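Local coordinates for BDI_3064 protein (PDB 5Z06) that hydrolyses linear beta-1,2-glucan and beta-1,2-glucooligosaccharides of four or more units, releasing sophorose from the non-reducing end, at residues I222-D227 and D246-V251; T278-P281 and E285-L288. All coordinates share one frame; numbering follows the deposited sequence.

Interaction 1 of 2, residues I222-D227 and D246-V251; sequences IYRSFD and DFLGEV
Arg224 and Asp246 form a salt bridge between the two sheets of a small beta sandwich whose three-plus-four strand arrangement matches the fibronectin type III topology. Arg224 comes from the end of strand 219-225 in the four-stranded sheet, Asp246 from strand 243-247 at the edge of the three-stranded one. The arginine runs out extended through CG (chi1 -173°) and bends only at chi3, which turns its NH1 to the carboxylate. The bond from NH1 to Asp246 OD2 is 2.9 Å long and nearly straight at 170°. It meets the syn lone pair of OD2, and that oxygen lies in the guanidinium plane. Asp246 is buried, and its carboxylate is held by more than the arginine: Tyr257 OH also bonds to OD2, while Tyr244 OH bonds to OD1. Leu248, just beyond the strand, extends its CD2 obliquely to the guanidinium, 3.5 Å from Arg224 NH1. A leucine in place of Arg224 would probably leave the buried Asp246 charge without its cationic mate and take away the flat surface beneath Phe226. That phenylalanine lays its rim over one guanidinium face, with CZ 3.2 Å above the plane, and its ring has a cation-pi partner in Lys253. Leu248 CD2 meets the edge of the same ring, 3.7 Å from Phe226 CE1.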
loop_
_atom_site.group_PDB
_atom_site.type_symbol
_atom_site.label_atom_id
_atom_site.label_comp_id
_atom_site.label_asym_id
_atom_site.label_seq_id
_atom_site.Cartn_x
_atom_site.Cartn_y
_atom_site.Cartn_z
ATOM N N ILE A 222 9.015 -16.599 -12.825
ATOM C CA ILE A 222 9.620 -17.384 -11.757
ATOM C C ILE A 222 9.208 -18.840 -11.941
ATOM O O ILE A 222 8.023 -19.133 -12.128
ATOM C CB ILE A 222 9.224 -16.888 -10.344
ATOM C CG1 ILE A 222 9.694 -15.440 -10.131
ATOM C CG2 ILE A 222 9.817 -17.797 -9.260
ATOM C CD1 ILE A 222 8.697 -14.398 -10.569
ATOM N N TYR A 223 10.209 -19.719 -11.869
ATOM C CA TYR A 223 10.029 -21.177 -11.980
ATOM C C TYR A 223 10.359 -21.845 -10.669
ATOM O O TYR A 223 11.305 -21.474 -9.998
ATOM C CB TYR A 223 10.934 -21.771 -13.064
ATOM C CG TYR A 223 10.529 -21.349 -14.447
ATOM C CD1 TYR A 223 10.993 -20.150 -14.975
ATOM C CD2 TYR A 223 9.652 -22.123 -15.215
ATOM C CE1 TYR A 223 10.614 -19.733 -16.232
ATOM C CE2 TYR A 223 9.268 -21.716 -16.482
ATOM C CZ TYR A 223 9.758 -20.519 -16.985
ATOM O OH TYR A 223 9.385 -20.087 -18.229
ATOM N N ARG A 224 9.565 -22.836 -10.319
ATOM C CA ARG A 224 9.737 -23.552 -9.081
ATOM C C ARG A 224 9.838 -25.050 -9.324
ATOM O O ARG A 224 9.162 -25.599 -10.183
ATOM C CB ARG A 224 8.570 -23.279 -8.152
ATOM C CG ARG A 224 8.773 -23.875 -6.767
ATOM C CD ARG A 224 7.584 -23.562 -5.906
ATOM N NE ARG A 224 6.363 -24.168 -6.412
ATOM C CZ ARG A 224 5.128 -23.837 -6.026
ATOM N NH1 ARG A 224 4.911 -22.880 -5.129
ATOM N NH2 ARG A 224 4.090 -24.468 -6.537
ATOM N N SER A 225 10.684 -25.696 -8.543
ATOM C CA SER A 225 10.758 -27.141 -8.526
ATOM C C SER A 225 10.693 -27.604 -7.086
ATOM O O SER A 225 11.280 -26.982 -6.200
ATOM C CB SER A 225 12.044 -27.609 -9.182
ATOM O OG SER A 225 12.062 -29.017 -9.228
ATOM N N PHE A 226 9.952 -28.677 -6.852
ATOM C CA PHE A 226 9.987 -29.377 -5.571
ATOM C C PHE A 226 10.991 -30.520 -5.531
ATOM O O PHE A 226 11.270 -31.031 -4.452
ATOM C CB PHE A 226 8.604 -29.875 -5.197
ATOM C CG PHE A 226 7.627 -28.778 -4.940
ATOM C CD1 PHE A 226 7.928 -27.748 -4.044
ATOM C CD2 PHE A 226 6.388 -28.774 -5.566
ATOM C CE1 PHE A 226 7.020 -26.732 -3.792
ATOM C CE2 PHE A 226 5.471 -27.765 -5.311
ATOM C CZ PHE A 226 5.789 -26.740 -4.421
ATOM N N ASP A 227 11.542 -30.902 -6.685
ATOM C CA ASP A 227 12.562 -31.961 -6.746
ATOM C C ASP A 227 13.910 -31.530 -7.342
ATOM O O ASP A 227 14.860 -32.301 -7.316
ATOM C CB ASP A 227 12.005 -33.207 -7.460
ATOM C CG ASP A 227 11.565 -32.945 -8.891
ATOM O OD1 ASP A 227 12.088 -32.024 -9.560
ATOM O OD2 ASP A 227 10.680 -33.692 -9.358
ATOM N N ASP A 246 7.001 -16.655 -2.502
ATOM C CA ASP A 246 6.319 -17.863 -2.832
ATOM C C ASP A 246 5.709 -18.401 -1.576
ATOM O O ASP A 246 6.405 -18.982 -0.740
ATOM C CB ASP A 246 7.257 -18.906 -3.411
ATOM C CG ASP A 246 6.502 -20.031 -4.085
ATOM O OD1 ASP A 246 5.480 -19.753 -4.756
ATOM O OD2 ASP A 246 6.926 -21.195 -3.938
ATOM N N PHE A 247 4.403 -18.227 -1.456
ATOM C CA PHE A 247 3.711 -18.724 -0.308
ATOM C C PHE A 247 3.367 -20.194 -0.524
ATOM O O PHE A 247 2.413 -20.503 -1.203
ATOM C CB PHE A 247 2.456 -17.909 -0.015
ATOM C CG PHE A 247 1.920 -18.171 1.347
ATOM C CD1 PHE A 247 1.022 -19.206 1.565
ATOM C CD2 PHE A 247 2.371 -17.438 2.420
ATOM C CE1 PHE A 247 0.535 -19.456 2.834
ATOM C CE2 PHE A 247 1.918 -17.701 3.689
ATOM C CZ PHE A 247 0.986 -18.704 3.903
ATOM N N LEU A 248 4.147 -21.083 0.070
ATOM C CA LEU A 248 3.906 -22.529 -0.017
ATOM C C LEU A 248 2.797 -22.974 0.904
ATOM O O LEU A 248 2.121 -23.943 0.619
ATOM C CB LEU A 248 5.175 -23.321 0.334
ATOM C CG LEU A 248 6.331 -23.013 -0.614
ATOM C CD1 LEU A 248 7.650 -23.470 -0.017
ATOM C CD2 LEU A 248 6.081 -23.658 -1.965
ATOM N N GLY A 249 2.626 -22.279 2.018
ATOM C CA GLY A 249 1.619 -22.643 3.013
ATOM C C GLY A 249 1.903 -23.930 3.754
ATOM O O GLY A 249 1.026 -24.441 4.391
ATOM N N GLU A 250 3.147 -24.406 3.711
ATOM C CA GLU A 250 3.519 -25.711 4.200
ATOM C C GLU A 250 4.903 -25.630 4.828
ATOM O O GLU A 250 5.822 -25.016 4.266
ATOM C CB GLU A 250 3.540 -26.673 3.033
ATOM C CG GLU A 250 4.018 -28.066 3.389
ATOM C CD GLU A 250 3.724 -29.091 2.306
ATOM O OE1 GLU A 250 3.104 -28.729 1.281
ATOM O OE2 GLU A 250 4.128 -30.262 2.498
ATOM N N VAL A 251 5.037 -26.249 5.990
ATOM C CA VAL A 251 6.266 -26.228 6.749
ATOM C C VAL A 251 7.114 -27.446 6.396
ATOM O O VAL A 251 6.598 -28.525 6.156
ATOM C CB VAL A 251 5.985 -26.219 8.255
ATOM C CG1 VAL A 251 7.273 -25.964 9.034
ATOM C CG2 VAL A 251 4.965 -25.135 8.585
#

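Interaction 2 of 2, residues T278-P281 and E285-L288; sequences TTYP and EQLL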
loop_
_atom_site.group_PDB
_atom_site.type_symbol
_atom_site.label_atom_id
_atom_site.label_comp_id
_atom_site.label_asym_id
_atom_site.label_seq_id
_atom_site.Cartn_x
_atom_site.Cartn_y
_atom_site.Cartn_z
ATOM N N THR A 278 14.218 -24.354 2.416
ATOM C CA THR A 278 13.229 -25.223 3.029
ATOM C C THR A 278 12.588 -24.451 4.148
ATOM O O THR A 278 13.297 -23.907 4.983
ATOM C CB THR A 278 13.881 -26.488 3.593
ATOM O OG1 THR A 278 14.705 -27.065 2.579
ATOM C CG2 THR A 278 12.813 -27.497 4.078
ATOM N N THR A 279 11.250 -24.414 4.156
ATOM C CA THR A 279 10.506 -23.800 5.238
ATOM C C THR A 279 10.666 -24.562 6.533
ATOM O O THR A 279 10.885 -25.744 6.522
ATOM C CB THR A 279 8.987 -23.717 4.964
ATOM O OG1 THR A 279 8.440 -25.036 4.757
ATOM C CG2 THR A 279 8.685 -22.802 3.772
ATOM N N TYR A 280 10.487 -23.872 7.648
ATOM C CA TYR A 280 10.731 -24.445 8.966
ATOM C C TYR A 280 9.756 -23.801 9.939
ATOM O O TYR A 280 9.305 -22.679 9.695
ATOM C CB TYR A 280 12.176 -24.172 9.416
ATOM C CG TYR A 280 12.560 -22.734 9.171
ATOM C CD1 TYR A 280 13.018 -22.334 7.926
ATOM C CD2 TYR A 280 12.420 -21.770 10.153
ATOM C CE1 TYR A 280 13.339 -21.023 7.669
ATOM C CE2 TYR A 280 12.740 -20.453 9.909
ATOM C CZ TYR A 280 13.197 -20.077 8.664
ATOM O OH TYR A 280 13.514 -18.766 8.396
ATOM N N PRO A 281 9.451 -24.494 11.056
ATOM C CA PRO A 281 8.583 -23.876 12.047
ATOM C C PRO A 281 9.215 -22.634 12.646
ATOM O O PRO A 281 10.427 -22.596 12.893
ATOM C CB PRO A 281 8.376 -24.959 13.110
ATOM C CG PRO A 281 9.216 -26.111 12.710
ATOM C CD PRO A 281 9.938 -25.819 11.450
ATOM N N GLU A 285 8.916 -14.972 17.945
ATOM C CA GLU A 285 10.083 -14.101 17.809
ATOM C C GLU A 285 10.533 -14.054 16.364
ATOM O O GLU A 285 10.746 -12.983 15.817
ATOM C CB GLU A 285 11.247 -14.558 18.705
ATOM C CG GLU A 285 11.021 -14.285 20.191
ATOM C CD GLU A 285 11.054 -12.812 20.519
ATOM O OE1 GLU A 285 12.118 -12.184 20.327
ATOM O OE2 GLU A 285 10.009 -12.276 20.962
ATOM N N GLN A 286 10.664 -15.226 15.757
ATOM C CA GLN A 286 11.016 -15.328 14.345
ATOM C C GLN A 286 9.984 -14.663 13.468
ATOM O O GLN A 286 10.334 -13.986 12.477
ATOM C CB GLN A 286 11.232 -16.797 13.948
ATOM C CG GLN A 286 12.522 -17.378 14.530
ATOM C CD GLN A 286 12.651 -18.881 14.318
ATOM O OE1 GLN A 286 11.793 -19.646 14.742
ATOM N NE2 GLN A 286 13.740 -19.307 13.670
ATOM N N LEU A 287 8.710 -14.843 13.807
ATOM C CA LEU A 287 7.654 -14.157 13.065
ATOM C C LEU A 287 7.770 -12.636 13.146
ATOM O O LEU A 287 7.648 -11.963 12.146
ATOM C CB LEU A 287 6.285 -14.597 13.521
ATOM C CG LEU A 287 5.884 -16.016 13.128
ATOM C CD1 LEU A 287 4.582 -16.333 13.861
ATOM C CD2 LEU A 287 5.744 -16.190 11.625
ATOM N N LEU A 288 8.027 -12.113 14.338
ATOM C CA LEU A 288 8.273 -10.693 14.500
ATOM C C LEU A 288 9.420 -10.224 13.640
ATOM O O LEU A 288 9.283 -9.220 12.968
ATOM C CB LEU A 288 8.540 -10.344 15.965
ATOM C CG LEU A 288 7.332 -10.519 16.880
ATOM C CD1 LEU A 288 7.755 -10.383 18.334
ATOM C CD2 LEU A 288 6.206 -9.557 16.504
HETATM O O HOH W 1 12.170 -22.022 15.587
#
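Tyr280 and Gln286 meet by van der Waals packing alone. The amide of Gln286 comes up obliquely to the phenol ring, its NE2 lying 4.1 Å from Tyr280 CE2, and the ring and amide planes are turned 43° apart. The ring is placed there by an uncommon torsion: chi1 of 46° puts CG between the backbone N and the carbonyl carbon. That same turn brings the ring edge in plane with a main-chain oxygen of its own segment, Thr278 O, which is 3.4 Å from Tyr280 CD1. Gln286, leaving the helix with CG anti to the carbonyl carbon (chi1 -72°), runs extended beyond CG toward the ring.

The segments in question join two domains. Residues 278-281 leave the last strand of a fibronectin type III-like sandwich, and 285-288 lie near the start of helix 284-297, which enters the helical domain, consistent with the (alpha/alpha)6 barrel of this glycoside hydrolase family. Leu287 and Leu288 face into that domain, touching helix 624-636, and Glu285 makes a salt bridge with Arg679.

Polar matching is indirect. Pro281 O and Gln286 OE1 are both acceptors and stand 3.7 Å apart, so they need a donor between them. A water supplies it, giving a proton to each: its bond to Pro281 O is long at 3.3 Å, while the one to Gln286 OE1 refines to a short 2.5 Å, a value to be taken with caution. OE1 has a second, protein partner in the backbone N of Thr283, just ahead of the helix. At the other end of the tyrosine, its hydroxyl bonds to Ala200 O, which ties the ring back to the sandwich.

How the interactions relate
Interaction 1 closes before interaction 2 opens along the chain, and their centres lie about 16 Å apart, yet the two touch. Thr279 OG1 approaches Glu250 O at 2.7 Å, a probable hydrogen bond, and Val251 CG1 packs 3.3 Å from Pro281 N, so the turn after strand 243-247 lies directly against the chain leaving strand 275-278. Lys253 connects them again: its backbone N bonds to Thr279 OG1, and it is the residue that also pairs with Phe226. Interaction 1 thus ties sheet to sheet inside the sandwich, and interaction 2 sits where the chain passes into the helical domain. Neither includes a ligand of the calcium ion, which Glu12, Asn13, Thr49, Asn52 and Asp175 bind.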